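Long-range contacts in gentamicin resistance protein (Enterococcus gallinarum, PDB 6CTZ), which confers resistance to aminoglycosides such as gentamicin and kanamycin, probably by phosphorylating their 2''-hydroxyl with a guanine nucleotide as phosphate donor: residues 145-156 against 264-274; 191-199 against 228-236. The protein carries 2 engineered substitutions. All coordinates share one frame; numbering follows the deposited sequence.

Past the antiparallel five-stranded sheet near the N terminus, the chain enters a largely helical part, and helix 141-155 supplies the first segment of contact 1. Contact 2 is closed next: segment 191-199, which runs into strand 198-200, is met by helix 228-234 after a short excursion through strand 209-212. Only afterwards does helix 251-276 return to helix 141-155 and complete contact 1, so the smaller loop lies wholly within the larger one. The two contacts have centres about 21 Å apart yet meet at the antibiotic: Tyr229 OH of contact 2 probably hydrogen-bonds Asp265 OD1 of contact 1, 2.7 Å away, and both contacts touch kanamycin.

Contact 1: 145-156 against 264-274. With KAN (kanamycin a), chain E.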
loop_
_atom_site.group_PDB
_atom_site.type_symbol
_atom_site.label_atom_id
_atom_site.label_comp_id
_atom_site.label_asym_id
_atom_site.label_seq_id
_atom_site.Cartn_x
_atom_site.Cartn_y
_atom_site.Cartn_z
ATOM N N ILE A 145 -4.821 -12.748 -9.662
ATOM C CA ILE A 145 -5.290 -12.051 -10.855
ATOM C C ILE A 145 -6.278 -12.913 -11.634
ATOM O O ILE A 145 -7.225 -12.394 -12.240
ATOM C CB ILE A 145 -4.076 -11.586 -11.680
ATOM C CG1 ILE A 145 -3.340 -10.482 -10.911
ATOM C CG2 ILE A 145 -4.495 -11.128 -13.086
ATOM C CD1 ILE A 145 -1.920 -10.209 -11.385
ATOM N N LEU A 146 -6.101 -14.235 -11.608
ATOM C CA LEU A 146 -7.091 -15.122 -12.209
ATOM C C LEU A 146 -8.453 -14.949 -11.544
ATOM O O LEU A 146 -9.476 -14.800 -12.223
ATOM C CB LEU A 146 -6.616 -16.569 -12.110
ATOM C CG LEU A 146 -7.582 -17.633 -12.627
ATOM C CD1 LEU A 146 -7.840 -17.442 -14.111
ATOM C CD2 LEU A 146 -7.040 -19.026 -12.344
ATOM N N LEU A 147 -8.482 -14.959 -10.207
ATOM C CA LEU A 147 -9.734 -14.743 -9.490
ATOM C C LEU A 147 -10.321 -13.372 -9.805
ATOM O O LEU A 147 -11.542 -13.227 -9.947
ATOM C CB LEU A 147 -9.505 -14.894 -7.988
ATOM C CG LEU A 147 -9.127 -16.300 -7.525
ATOM C CD1 LEU A 147 -8.779 -16.299 -6.048
ATOM C CD2 LEU A 147 -10.264 -17.262 -7.812
ATOM N N LEU A 148 -9.463 -12.356 -9.917
ATOM C CA LEU A 148 -9.937 -11.025 -10.280
ATOM C C LEU A 148 -10.602 -11.031 -11.648
ATOM O O LEU A 148 -11.672 -10.445 -11.823
ATOM C CB LEU A 148 -8.781 -10.029 -10.251
ATOM C CG LEU A 148 -9.131 -8.579 -10.578
ATOM C CD1 LEU A 148 -10.025 -8.005 -9.496
ATOM C CD2 LEU A 148 -7.871 -7.744 -10.718
ATOM N N SER A 149 -9.994 -11.703 -12.629
ATOM C CA SER A 149 -10.568 -11.705 -13.971
ATOM C C SER A 149 -11.951 -12.344 -13.992
ATOM O O SER A 149 -12.807 -11.945 -14.788
ATOM C CB SER A 149 -9.628 -12.401 -14.955
ATOM O OG SER A 149 -9.631 -13.802 -14.758
ATOM N N GLU A 150 -12.193 -13.325 -13.119
ATOM C CA GLU A 150 -13.527 -13.911 -13.027
ATOM C C GLU A 150 -14.524 -12.927 -12.423
ATOM O O GLU A 150 -15.679 -12.857 -12.860
ATOM C CB GLU A 150 -13.473 -15.207 -12.218
ATOM C CG GLU A 150 -12.539 -16.254 -12.805
ATOM C CD GLU A 150 -12.346 -17.450 -11.890
ATOM O OE1 GLU A 150 -12.977 -17.485 -10.812
ATOM O OE2 GLU A 150 -11.558 -18.352 -12.247
ATOM N N ALA A 151 -14.125 -12.169 -11.421
ATOM C CA ALA A 151 -14.993 -11.209 -10.816
ATOM C C ALA A 151 -15.340 -10.088 -11.748
ATOM O O ALA A 151 -16.408 -9.560 -11.706
ATOM C CB ALA A 151 -14.374 -10.664 -9.545
ATOM N N VAL A 152 -14.424 -9.713 -12.602
ATOM C CA VAL A 152 -14.628 -8.638 -13.523
ATOM C C VAL A 152 -15.667 -9.041 -14.571
ATOM O O VAL A 152 -16.504 -8.283 -14.948
ATOM C CB VAL A 152 -13.272 -8.180 -14.107
ATOM C CG1 VAL A 152 -13.395 -6.987 -15.014
ATOM C CG2 VAL A 152 -12.410 -7.782 -12.972
ATOM N N GLU A 153 -15.593 -10.279 -14.995
ATOM C CA GLU A 153 -16.500 -10.792 -15.987
ATOM C C GLU A 153 -17.928 -10.718 -15.513
ATOM O O GLU A 153 -18.798 -10.342 -16.207
ATOM C CB GLU A 153 -16.182 -12.229 -16.227
ATOM C CG GLU A 153 -17.108 -12.868 -17.227
ATOM C CD GLU A 153 -16.391 -13.385 -18.457
ATOM O OE1 GLU A 153 -15.321 -13.990 -18.355
ATOM O OE2 GLU A 153 -16.901 -13.166 -19.542
ATOM N N ASP A 154 -18.102 -11.091 -14.278
ATOM C CA ASP A 154 -19.363 -11.123 -13.600
ATOM C C ASP A 154 -19.949 -9.789 -13.147
ATOM O O ASP A 154 -21.108 -9.502 -13.338
ATOM C CB ASP A 154 -19.077 -11.914 -12.340
ATOM C CG ASP A 154 -20.272 -12.248 -11.627
ATOM O OD1 ASP A 154 -21.184 -12.680 -12.296
ATOM O OD2 ASP A 154 -20.328 -12.076 -10.393
ATOM N N GLN A 155 -19.124 -8.971 -12.527
ATOM C CA GLN A 155 -19.616 -7.752 -11.903
ATOM C C GLN A 155 -19.306 -6.486 -12.686
ATOM O O GLN A 155 -20.020 -5.490 -12.529
ATOM C CB GLN A 155 -19.017 -7.607 -10.500
ATOM C CG GLN A 155 -19.147 -8.855 -9.649
ATOM C CD GLN A 155 -18.588 -8.653 -8.262
ATOM O OE1 GLN A 155 -18.927 -7.683 -7.581
ATOM N NE2 GLN A 155 -17.718 -9.560 -7.835
ATOM N N VAL A 156 -18.271 -6.484 -13.514
ATOM C CA VAL A 156 -17.784 -5.272 -14.152
ATOM C C VAL A 156 -18.148 -5.222 -15.630
ATOM O O VAL A 156 -18.615 -4.194 -16.122
ATOM C CB VAL A 156 -16.266 -5.095 -13.933
ATOM C CG1 VAL A 156 -15.733 -3.964 -14.795
ATOM C CG2 VAL A 156 -15.967 -4.846 -12.450
ATOM N N PHE A 264 -5.060 -3.694 -13.363
ATOM C CA PHE A 264 -5.796 -4.545 -12.438
ATOM C C PHE A 264 -6.175 -3.783 -11.176
ATOM O O PHE A 264 -7.246 -4.023 -10.605
ATOM C CB PHE A 264 -4.981 -5.800 -12.114
ATOM C CG PHE A 264 -4.528 -6.560 -13.340
ATOM C CD1 PHE A 264 -5.267 -6.524 -14.519
ATOM C CD2 PHE A 264 -3.352 -7.291 -13.317
ATOM C CE1 PHE A 264 -4.839 -7.213 -15.649
ATOM C CE2 PHE A 264 -2.914 -7.970 -14.444
ATOM C CZ PHE A 264 -3.664 -7.938 -15.606
ATOM N N ASP A 265 -5.330 -2.839 -10.749
ATOM C CA ASP A 265 -5.688 -1.987 -9.620
ATOM C C ASP A 265 -6.930 -1.153 -9.919
ATOM O O ASP A 265 -7.796 -0.988 -9.051
ATOM C CB ASP A 265 -4.516 -1.085 -9.237
ATOM C CG ASP A 265 -4.846 -0.184 -8.068
ATOM O OD1 ASP A 265 -5.129 -0.709 -6.973
ATOM O OD2 ASP A 265 -4.839 1.053 -8.238
ATOM N N GLN A 266 -7.055 -0.633 -11.134
ATOM C CA GLN A 266 -8.217 0.145 -11.502
ATOM C C GLN A 266 -9.470 -0.733 -11.449
ATOM O O GLN A 266 -10.469 -0.295 -10.988
ATOM C CB GLN A 266 -8.040 0.840 -12.836
ATOM C CG GLN A 266 -6.897 1.814 -12.939
ATOM C CD GLN A 266 -6.825 2.829 -11.815
ATOM O OE1 GLN A 266 -6.830 2.488 -10.685
ATOM N NE2 GLN A 266 -6.728 4.025 -12.131
ATOM N N VAL A 267 -9.393 -1.972 -11.887
ATOM C CA VAL A 267 -10.503 -2.911 -11.807
ATOM C C VAL A 267 -10.845 -3.142 -10.350
ATOM O O VAL A 267 -11.988 -3.117 -9.992
ATOM C CB VAL A 267 -10.110 -4.262 -12.444
ATOM C CG1 VAL A 267 -11.053 -5.375 -12.094
ATOM C CG2 VAL A 267 -10.007 -4.097 -13.910
ATOM N N SER A 268 -9.855 -3.363 -9.515
ATOM C CA SER A 268 -10.051 -3.590 -8.118
ATOM C C SER A 268 -10.732 -2.412 -7.440
ATOM O O SER A 268 -11.564 -2.603 -6.611
ATOM C CB SER A 268 -8.739 -3.843 -7.416
ATOM O OG SER A 268 -8.219 -5.089 -7.722
ATOM N N TYR A 269 -10.350 -1.218 -7.813
ATOM C CA TYR A 269 -10.946 -0.011 -7.257
ATOM C C TYR A 269 -12.426 0.070 -7.599
ATOM O O TYR A 269 -13.254 0.384 -6.738
ATOM C CB TYR A 269 -10.196 1.205 -7.793
ATOM C CG TYR A 269 -10.623 2.520 -7.189
ATOM C CD1 TYR A 269 -10.349 2.819 -5.859
ATOM C CD2 TYR A 269 -11.278 3.473 -7.955
ATOM C CE1 TYR A 269 -10.727 4.025 -5.305
ATOM C CE2 TYR A 269 -11.660 4.688 -7.407
ATOM C CZ TYR A 269 -11.383 4.959 -6.083
ATOM O OH TYR A 269 -11.761 6.166 -5.541
ATOM N N LEU A 270 -12.780 -0.227 -8.852
ATOM C CA LEU A 270 -14.185 -0.267 -9.236
ATOM C C LEU A 270 -14.941 -1.343 -8.466
ATOM O O LEU A 270 -16.069 -1.116 -8.018
ATOM C CB LEU A 270 -14.304 -0.490 -10.742
ATOM C CG LEU A 270 -15.727 -0.661 -11.272
ATOM C CD1 LEU A 270 -16.588 0.531 -10.874
ATOM C CD2 LEU A 270 -15.685 -0.826 -12.773
ATOM N N LEU A 271 -14.336 -2.524 -8.295
ATOM C CA LEU A 271 -15.012 -3.593 -7.561
ATOM C C LEU A 271 -15.312 -3.184 -6.124
ATOM O O LEU A 271 -16.350 -3.562 -5.567
ATOM C CB LEU A 271 -14.175 -4.869 -7.599
ATOM C CG LEU A 271 -14.335 -5.698 -8.870
ATOM C CD1 LEU A 271 -13.297 -6.795 -8.900
ATOM C CD2 LEU A 271 -15.736 -6.284 -8.936
ATOM N N GLU A 272 -14.412 -2.417 -5.504
ATOM C CA GLU A 272 -14.674 -1.912 -4.160
ATOM C C GLU A 272 -15.868 -0.969 -4.152
ATOM O O GLU A 272 -16.687 -1.001 -3.224
ATOM C CB GLU A 272 -13.432 -1.208 -3.613
ATOM C CG GLU A 272 -12.264 -2.129 -3.320
ATOM C CD GLU A 272 -12.404 -2.866 -2.000
ATOM O OE1 GLU A 272 -11.611 -3.805 -1.766
ATOM O OE2 GLU A 272 -13.290 -2.506 -1.196
ATOM N N GLY A 273 -15.989 -0.122 -5.177
ATOM C CA GLY A 273 -17.149 0.749 -5.268
ATOM C C GLY A 273 -18.438 -0.021 -5.487
ATOM O O GLY A 273 -19.482 0.329 -4.930
ATOM N N LEU A 274 -18.382 -1.080 -6.296
ATOM C CA LEU A 274 -19.556 -1.925 -6.493
ATOM C C LEU A 274 -19.952 -2.623 -5.199
ATOM O O LEU A 274 -21.142 -2.716 -4.874
ATOM C CB LEU A 274 -19.275 -2.943 -7.597
ATOM C CG LEU A 274 -19.206 -2.374 -9.014
ATOM C CD1 LEU A 274 -18.543 -3.364 -9.959
ATOM C CD2 LEU A 274 -20.593 -2.018 -9.508
HETATM C C1 KAN E . -7.218 4.605 -6.239
HETATM C C2 KAN E . -7.409 4.545 -7.755
HETATM C C3 KAN E . -6.851 5.804 -8.385
HETATM C C4 KAN E . -7.594 6.983 -7.778
HETATM C C5 KAN E . -7.433 7.011 -6.260
HETATM C C6 KAN E . -8.245 8.138 -5.628
HETATM C C7 KAN E . -3.443 3.092 -2.840
HETATM C C8 KAN E . -4.936 2.796 -2.721
HETATM C C9 KAN E . -5.625 3.013 -4.072
HETATM C C10 KAN E . -5.383 4.422 -4.614
HETATM C C11 KAN E . -3.883 4.725 -4.664
HETATM C C12 KAN E . -3.228 4.527 -3.303
HETATM C C13 KAN E . -6.247 1.051 -1.654
HETATM C C14 KAN E . -5.977 0.026 -0.563
HETATM C C15 KAN E . -5.328 -1.207 -1.199
HETATM C C16 KAN E . -6.227 -1.743 -2.308
HETATM C C17 KAN E . -6.536 -0.637 -3.298
HETATM C C18 KAN E . -7.536 -1.141 -4.327
HETATM N N1 KAN E . -8.083 8.061 -4.188
HETATM N N2 KAN E . -3.634 6.088 -5.123
HETATM N N3 KAN E . -2.795 2.857 -1.552
HETATM N N4 KAN E . -5.066 -2.262 -0.227
HETATM O O5 KAN E . -7.795 5.770 -5.642
HETATM O O6 KAN E . -6.721 3.398 -8.263
HETATM O O7 KAN E . -7.038 5.790 -9.805
HETATM O O8 KAN E . -7.076 8.193 -8.336
HETATM O O9 KAN E . -5.814 4.535 -5.972
HETATM O O10 KAN E . -7.041 2.832 -3.911
HETATM O O11 KAN E . -5.027 1.430 -2.290
HETATM O O12 KAN E . -7.113 0.468 -2.623
HETATM O O13 KAN E . -5.146 0.638 0.427
HETATM O O14 KAN E . -5.599 -2.816 -3.030
HETATM O O15 KAN E . -7.818 -0.093 -5.261
#
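Segments 145-156 and 264-274 run past each other from Ile145 beside Phe264 to Val156 beside Leu271, their helical axes 10.7 Å apart at closest approach and crossing at 52°. No hydrogen bond joins them; the 516 Å² of surface they bury is mostly aliphatic and aromatic. Leu148 and Leu271 interlock as reciprocal knobs into holes. Leu148 settles among Phe264, Val267, Ser268 and Leu271; Leu271 settles among Leu148, Ala151, Val152 and Gln155. Their CD1 methyls touch at 3.5 Å, and the small Ala151 leaves room for that same Leu271 methyl. The two methyls of Leu148 divide the work, CD1 going to Leu271 and CD2 lying 3.8 Å from Phe264 CB.

At one end, Ile145 crosses Phe264 at about a right angle and lays CG2 over one ring face, toward the rim, in a CH-pi contact 4.1 Å from the centroid. Phe264 also stacks with Phe172 of helix 162-176. At the other end the branched Val156 serves two neighbours: CG1 meets Leu270 CD2 tip to tip at 3.7 Å, while CG2 reaches Leu271 and Leu274. Gln155 lies across Leu271, its amide carbonyl against CD2, an amphipathic residue suited to a partly exposed margin.

Helix 264-274 carries polar residues to the antibiotic. Gln266 is bent at chi2 (-50°), and its NE2 donates to kanamycin O7 over 2.9 Å at 161°. One face of the Tyr269 ring receives kanamycin C2 over its centre, while its OH bonds Glu284. Asp265 OD1 accepts a weak bond from kanamycin O15. Such a helix, apolar toward its neighbour and polar toward the substrate, forms part of the aminoglycoside pocket in the helical lobe of this kinase-like APH enzyme.

Contact 2: 191-199 against 228-236; sequences GDLSPDHFL and VYLLEDCGE. With MG (magnesium ion), chain C; KAN (kanamycin a), chain E; GDP (guanosine-5'-diphosphate), chain B.
Asp192 and Tyr229 converge beside kanamycin, the carboxylate and ring planes 78° apart and Asp192 OD1 3.4 Å from Tyr229 CE2. The carboxylate divides its oxygens between two rings of the drug: OD1 accepts from amine N3 of the 2-deoxystreptamine ring, and OD2 accepts over 2.7 Å from O13 of the adjoining amino sugar, the 2''-hydroxyl and probable phosphate acceptor. Ser194 OG is a second, neutral acceptor for N3, while Asp233 OD2 takes amine N2 at 2.7 Å; the carboxylates of Asp192 and Asp233 suit a drug rich in amines. Tyr229 supplies a flat wall, with kanamycin C7 over the centre of one face and Val228 CG1 over the opposite face; its OH, tied to Asp265, should fix the ring's direction.

In this kinase-like fold segment 191-199 probably corresponds to the catalytic loop of the protein kinases, and it also reaches the nucleotide. His197 NE2 binds a magnesium ion at 2.2 Å, joined there by Asp214, two waters and one oxygen from each GDP phosphate. The other ring nitrogen, ND1, donates in the ring plane to Asp192 O, nearly along the carbonyl's axis, thereby setting the ring's rotation.

Ser194 OG, between its backbone N and carbonyl carbon (chi1 44°), is in turn held by Asp196, donating to OD1 over 2.5 Å. Pro195 packs its CD against Asp233 CB at 3.6 Å and its CG against Cys234 SG, a rigid apolar ring backing the helix. Farther in, Leu230 CD2 meets the edge of the Phe198 ring 3.7 Å from CZ, and water 2 bridges Leu193 O to Leu230 N. Leu193 and Phe198 then reach helix 106-125.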
loop_
_atom_site.group_PDB
_atom_site.type_symbol
_atom_site.label_atom_id
_atom_site.label_comp_id
_atom_site.label_asym_id
_atom_site.label_seq_id
_atom_site.Cartn_x
_atom_site.Cartn_y
_atom_site.Cartn_z
ATOM N N GLY A 191 3.225 -4.095 -0.088
ATOM C CA GLY A 191 1.908 -4.413 -0.584
ATOM C C GLY A 191 0.979 -3.243 -0.817
ATOM O O GLY A 191 -0.056 -3.427 -1.467
ATOM N N ASP A 192 1.301 -2.058 -0.317
ATOM C CA ASP A 192 0.455 -0.888 -0.524
ATOM C C ASP A 192 1.348 0.352 -0.539
ATOM O O ASP A 192 1.143 1.315 0.206
ATOM C CB ASP A 192 -0.629 -0.829 0.555
ATOM C CG ASP A 192 -1.808 0.042 0.173
ATOM O OD1 ASP A 192 -2.082 0.232 -1.035
ATOM O OD2 ASP A 192 -2.490 0.523 1.102
ATOM N N LEU A 193 2.382 0.327 -1.386
ATOM C CA LEU A 193 3.498 1.266 -1.263
ATOM C C LEU A 193 3.230 2.524 -2.094
ATOM O O LEU A 193 3.839 2.779 -3.130
ATOM C CB LEU A 193 4.805 0.579 -1.638
ATOM C CG LEU A 193 6.086 1.328 -1.274
ATOM C CD1 LEU A 193 6.226 1.473 0.239
ATOM C CD2 LEU A 193 7.294 0.593 -1.819
ATOM N N SER A 194 2.297 3.319 -1.597
ATOM C CA SER A 194 1.848 4.543 -2.232
ATOM C C SER A 194 2.303 5.746 -1.422
ATOM O O SER A 194 2.566 5.634 -0.219
ATOM C CB SER A 194 0.317 4.547 -2.354
ATOM O OG SER A 194 -0.308 4.098 -1.162
ATOM N N PRO A 195 2.384 6.929 -2.049
ATOM C CA PRO A 195 3.014 8.083 -1.383
ATOM C C PRO A 195 2.183 8.685 -0.259
ATOM O O PRO A 195 2.722 9.507 0.501
ATOM C CB PRO A 195 3.265 9.072 -2.535
ATOM C CG PRO A 195 2.296 8.658 -3.604
ATOM C CD PRO A 195 2.238 7.159 -3.501
ATOM N N ASP A 196 0.918 8.280 -0.103
ATOM C CA ASP A 196 0.163 8.616 1.103
ATOM C C ASP A 196 0.714 7.914 2.343
ATOM O O ASP A 196 0.255 8.190 3.457
ATOM C CB ASP A 196 -1.340 8.337 0.921
ATOM C CG ASP A 196 -1.655 6.867 0.767
ATOM O OD1 ASP A 196 -0.776 6.121 0.316
ATOM O OD2 ASP A 196 -2.782 6.448 1.116
ATOM N N HIS A 197 1.704 7.036 2.171
ATOM C CA HIS A 197 2.367 6.333 3.257
ATOM C C HIS A 197 3.822 6.740 3.410
ATOM O O HIS A 197 4.524 6.153 4.234
ATOM C CB HIS A 197 2.300 4.822 3.029
ATOM C CG HIS A 197 0.915 4.274 3.043
ATOM N ND1 HIS A 197 0.532 3.203 2.264
ATOM C CD2 HIS A 197 -0.177 4.627 3.761
ATOM C CE1 HIS A 197 -0.736 2.921 2.503
ATOM N NE2 HIS A 197 -1.190 3.772 3.407
ATOM N N PHE A 198 4.300 7.718 2.636
ATOM C CA PHE A 198 5.690 8.163 2.712
ATOM C C PHE A 198 5.748 9.389 3.610
ATOM O O PHE A 198 5.117 10.410 3.315
ATOM C CB PHE A 198 6.260 8.565 1.347
ATOM C CG PHE A 198 6.225 7.491 0.285
ATOM C CD1 PHE A 198 5.906 6.173 0.576
ATOM C CD2 PHE A 198 6.544 7.823 -1.024
ATOM C CE1 PHE A 198 5.871 5.217 -0.431
ATOM C CE2 PHE A 198 6.506 6.871 -2.037
ATOM C CZ PHE A 198 6.176 5.569 -1.732
ATOM N N LEU A 199 6.505 9.295 4.692
ATOM C CA LEU A 199 6.741 10.436 5.566
ATOM C C LEU A 199 8.089 11.049 5.216
ATOM O O LEU A 199 9.077 10.328 5.054
ATOM C CB LEU A 199 6.721 10.007 7.036
ATOM C CG LEU A 199 5.366 9.783 7.719
ATOM C CD1 LEU A 199 4.590 11.104 7.877
ATOM C CD2 LEU A 199 4.556 8.677 7.042
ATOM N N VAL A 228 3.625 -0.707 -8.102
ATOM C CA VAL A 228 2.338 -0.364 -8.722
ATOM C C VAL A 228 1.926 1.076 -8.438
ATOM O O VAL A 228 1.501 1.794 -9.353
ATOM C CB VAL A 228 1.233 -1.383 -8.377
ATOM C CG1 VAL A 228 0.891 -1.389 -6.900
ATOM C CG2 VAL A 228 -0.024 -1.097 -9.204
ATOM N N TYR A 229 2.029 1.519 -7.176
ATOM C CA TYR A 229 1.619 2.881 -6.842
ATOM C C TYR A 229 2.715 3.905 -7.067
ATOM O O TYR A 229 2.410 5.093 -7.224
ATOM C CB TYR A 229 1.023 2.967 -5.428
ATOM C CG TYR A 229 -0.145 2.022 -5.284
ATOM C CD1 TYR A 229 -1.297 2.187 -6.046
ATOM C CD2 TYR A 229 -0.088 0.943 -4.407
ATOM C CE1 TYR A 229 -2.351 1.299 -5.954
ATOM C CE2 TYR A 229 -1.144 0.051 -4.305
ATOM C CZ TYR A 229 -2.269 0.233 -5.086
ATOM O OH TYR A 229 -3.316 -0.648 -4.989
ATOM N N LEU A 230 3.976 3.479 -7.133
ATOM C CA LEU A 230 4.991 4.374 -7.673
ATOM C C LEU A 230 4.623 4.777 -9.098
ATOM O O LEU A 230 4.686 5.957 -9.464
ATOM C CB LEU A 230 6.374 3.715 -7.617
ATOM C CG LEU A 230 6.903 3.416 -6.210
ATOM C CD1 LEU A 230 8.345 2.928 -6.272
ATOM C CD2 LEU A 230 6.755 4.601 -5.265
ATOM N N LEU A 231 4.219 3.807 -9.918
ATOM C CA LEU A 231 3.855 4.128 -11.291
ATOM C C LEU A 231 2.566 4.945 -11.338
ATOM O O LEU A 231 2.498 5.985 -12.006
ATOM C CB LEU A 231 3.730 2.846 -12.111
ATOM C CG LEU A 231 3.452 3.046 -13.609
ATOM C CD1 LEU A 231 4.491 3.962 -14.251
ATOM C CD2 LEU A 231 3.392 1.712 -14.350
ATOM N N GLU A 232 1.544 4.505 -10.607
ATOM C CA GLU A 232 0.238 5.154 -10.675
ATOM C C GLU A 232 0.282 6.561 -10.089
ATOM O O GLU A 232 -0.304 7.497 -10.655
ATOM C CB GLU A 232 -0.781 4.276 -9.939
ATOM C CG GLU A 232 -2.235 4.667 -10.049
ATOM C CD GLU A 232 -3.135 3.667 -9.336
ATOM O OE1 GLU A 232 -3.093 2.456 -9.674
ATOM O OE2 GLU A 232 -3.865 4.091 -8.422
ATOM N N ASP A 233 0.981 6.738 -8.959
ATOM C CA ASP A 233 0.898 7.967 -8.177
ATOM C C ASP A 233 2.140 8.840 -8.238
ATOM O O ASP A 233 2.041 10.040 -7.977
ATOM C CB ASP A 233 0.625 7.641 -6.707
ATOM C CG ASP A 233 -0.756 7.107 -6.480
ATOM O OD1 ASP A 233 -1.650 7.342 -7.323
ATOM O OD2 ASP A 233 -0.952 6.473 -5.433
ATOM N N CYS A 234 3.303 8.278 -8.544
ATOM C CA CYS A 234 4.511 9.075 -8.670
ATOM C C CYS A 234 4.955 9.271 -10.111
ATOM O O CYS A 234 5.755 10.173 -10.372
ATOM C CB CYS A 234 5.657 8.457 -7.852
ATOM S SG CYS A 234 5.251 8.232 -6.104
ATOM N N GLY A 235 4.457 8.465 -11.041
ATOM C CA GLY A 235 4.753 8.657 -12.445
ATOM C C GLY A 235 5.867 7.746 -12.940
ATOM O O GLY A 235 6.682 7.226 -12.175
ATOM N N GLU A 236 5.902 7.573 -14.265
ATOM C CA GLU A 236 6.834 6.632 -14.879
ATOM C C GLU A 236 8.283 7.076 -14.729
ATOM O O GLU A 236 9.171 6.244 -14.505
ATOM C CB GLU A 236 6.481 6.435 -16.351
ATOM C CG GLU A 236 7.414 5.459 -17.037
ATOM C CD GLU A 236 7.008 5.124 -18.459
ATOM O OE1 GLU A 236 5.846 5.384 -18.849
ATOM O OE2 GLU A 236 7.866 4.589 -19.187
HETATM MG MG MG C . -3.134 3.274 4.287
HETATM C C1 KAN E . -7.218 4.605 -6.239
HETATM C C2 KAN E . -7.409 4.545 -7.755
HETATM C C3 KAN E . -6.851 5.804 -8.385
HETATM C C4 KAN E . -7.594 6.983 -7.778
HETATM C C5 KAN E . -7.433 7.011 -6.260
HETATM C C6 KAN E . -8.245 8.138 -5.628
HETATM C C7 KAN E . -3.443 3.092 -2.840
HETATM C C8 KAN E . -4.936 2.796 -2.721
HETATM C C9 KAN E . -5.625 3.013 -4.072
HETATM C C10 KAN E . -5.383 4.422 -4.614
HETATM C C11 KAN E . -3.883 4.725 -4.664
HETATM C C12 KAN E . -3.228 4.527 -3.303
HETATM C C13 KAN E . -6.247 1.051 -1.654
HETATM C C14 KAN E . -5.977 0.026 -0.563
HETATM C C15 KAN E . -5.328 -1.207 -1.199
HETATM C C16 KAN E . -6.227 -1.743 -2.308
HETATM C C17 KAN E . -6.536 -0.637 -3.298
HETATM C C18 KAN E . -7.536 -1.141 -4.327
HETATM N N1 KAN E . -8.083 8.061 -4.188
HETATM N N2 KAN E . -3.634 6.088 -5.123
HETATM N N3 KAN E . -2.795 2.857 -1.552
HETATM N N4 KAN E . -5.066 -2.262 -0.227
HETATM O O5 KAN E . -7.795 5.770 -5.642
HETATM O O6 KAN E . -6.721 3.398 -8.263
HETATM O O7 KAN E . -7.038 5.790 -9.805
HETATM O O8 KAN E . -7.076 8.193 -8.336
HETATM O O9 KAN E . -5.814 4.535 -5.972
HETATM O O10 KAN E . -7.041 2.832 -3.911
HETATM O O11 KAN E . -5.027 1.430 -2.290
HETATM O O12 KAN E . -7.113 0.468 -2.623
HETATM O O13 KAN E . -5.146 0.638 0.427
HETATM O O14 KAN E . -5.599 -2.816 -3.030
HETATM O O15 KAN E . -7.818 -0.093 -5.261
HETATM P PB GDP B . -5.388 2.020 6.198
HETATM O O1B GDP B . -4.759 0.670 6.448
HETATM O O2B GDP B . -4.967 2.610 4.868
HETATM O O3B GDP B . -6.883 2.000 6.418
HETATM O O3A GDP B . -4.814 2.970 7.376
HETATM P PA GDP B . -3.343 3.633 7.523
HETATM O O1A GDP B . -2.454 2.770 8.368
HETATM O O2A GDP B . -2.784 3.973 6.153
HETATM O "O5'" GDP B . -3.701 4.957 8.394
HETATM C "C5'" GDP B . -4.682 5.859 7.901
HETATM C "C4'" GDP B . -4.047 7.216 7.708
HETATM O "O4'" GDP B . -3.687 7.740 8.987
HETATM C "C3'" GDP B . -2.748 7.214 6.920
HETATM O "O3'" GDP B . -2.956 7.160 5.505
HETATM C "C2'" GDP B . -2.171 8.540 7.347
HETATM O "O2'" GDP B . -2.847 9.616 6.687
HETATM C "C1'" GDP B . -2.565 8.597 8.814
HETATM N N9 GDP B . -1.470 8.072 9.652
HETATM C C8 GDP B . -1.359 6.841 10.203
HETATM N N7 GDP B . -0.202 6.762 10.909
HETATM C C5 GDP B . 0.421 7.953 10.809
HETATM C C6 GDP B . 1.674 8.551 11.287
HETATM O O6 GDP B . 2.456 7.901 12.006
HETATM N N1 GDP B . 1.916 9.823 10.936
HETATM C C2 GDP B . 1.086 10.557 10.163
HETATM N N2 GDP B . 1.407 11.833 9.873
HETATM N N3 GDP B . -0.078 10.072 9.678
HETATM C C4 GDP B . -0.430 8.805 9.985
HETATM O O HOH W 1 -2.417 -2.430 -2.281
HETATM O O HOH W 2 3.972 1.017 -5.178
HETATM O O HOH W 3 -3.765 5.116 3.630
HETATM O O HOH W 4 -3.675 2.495 2.410
#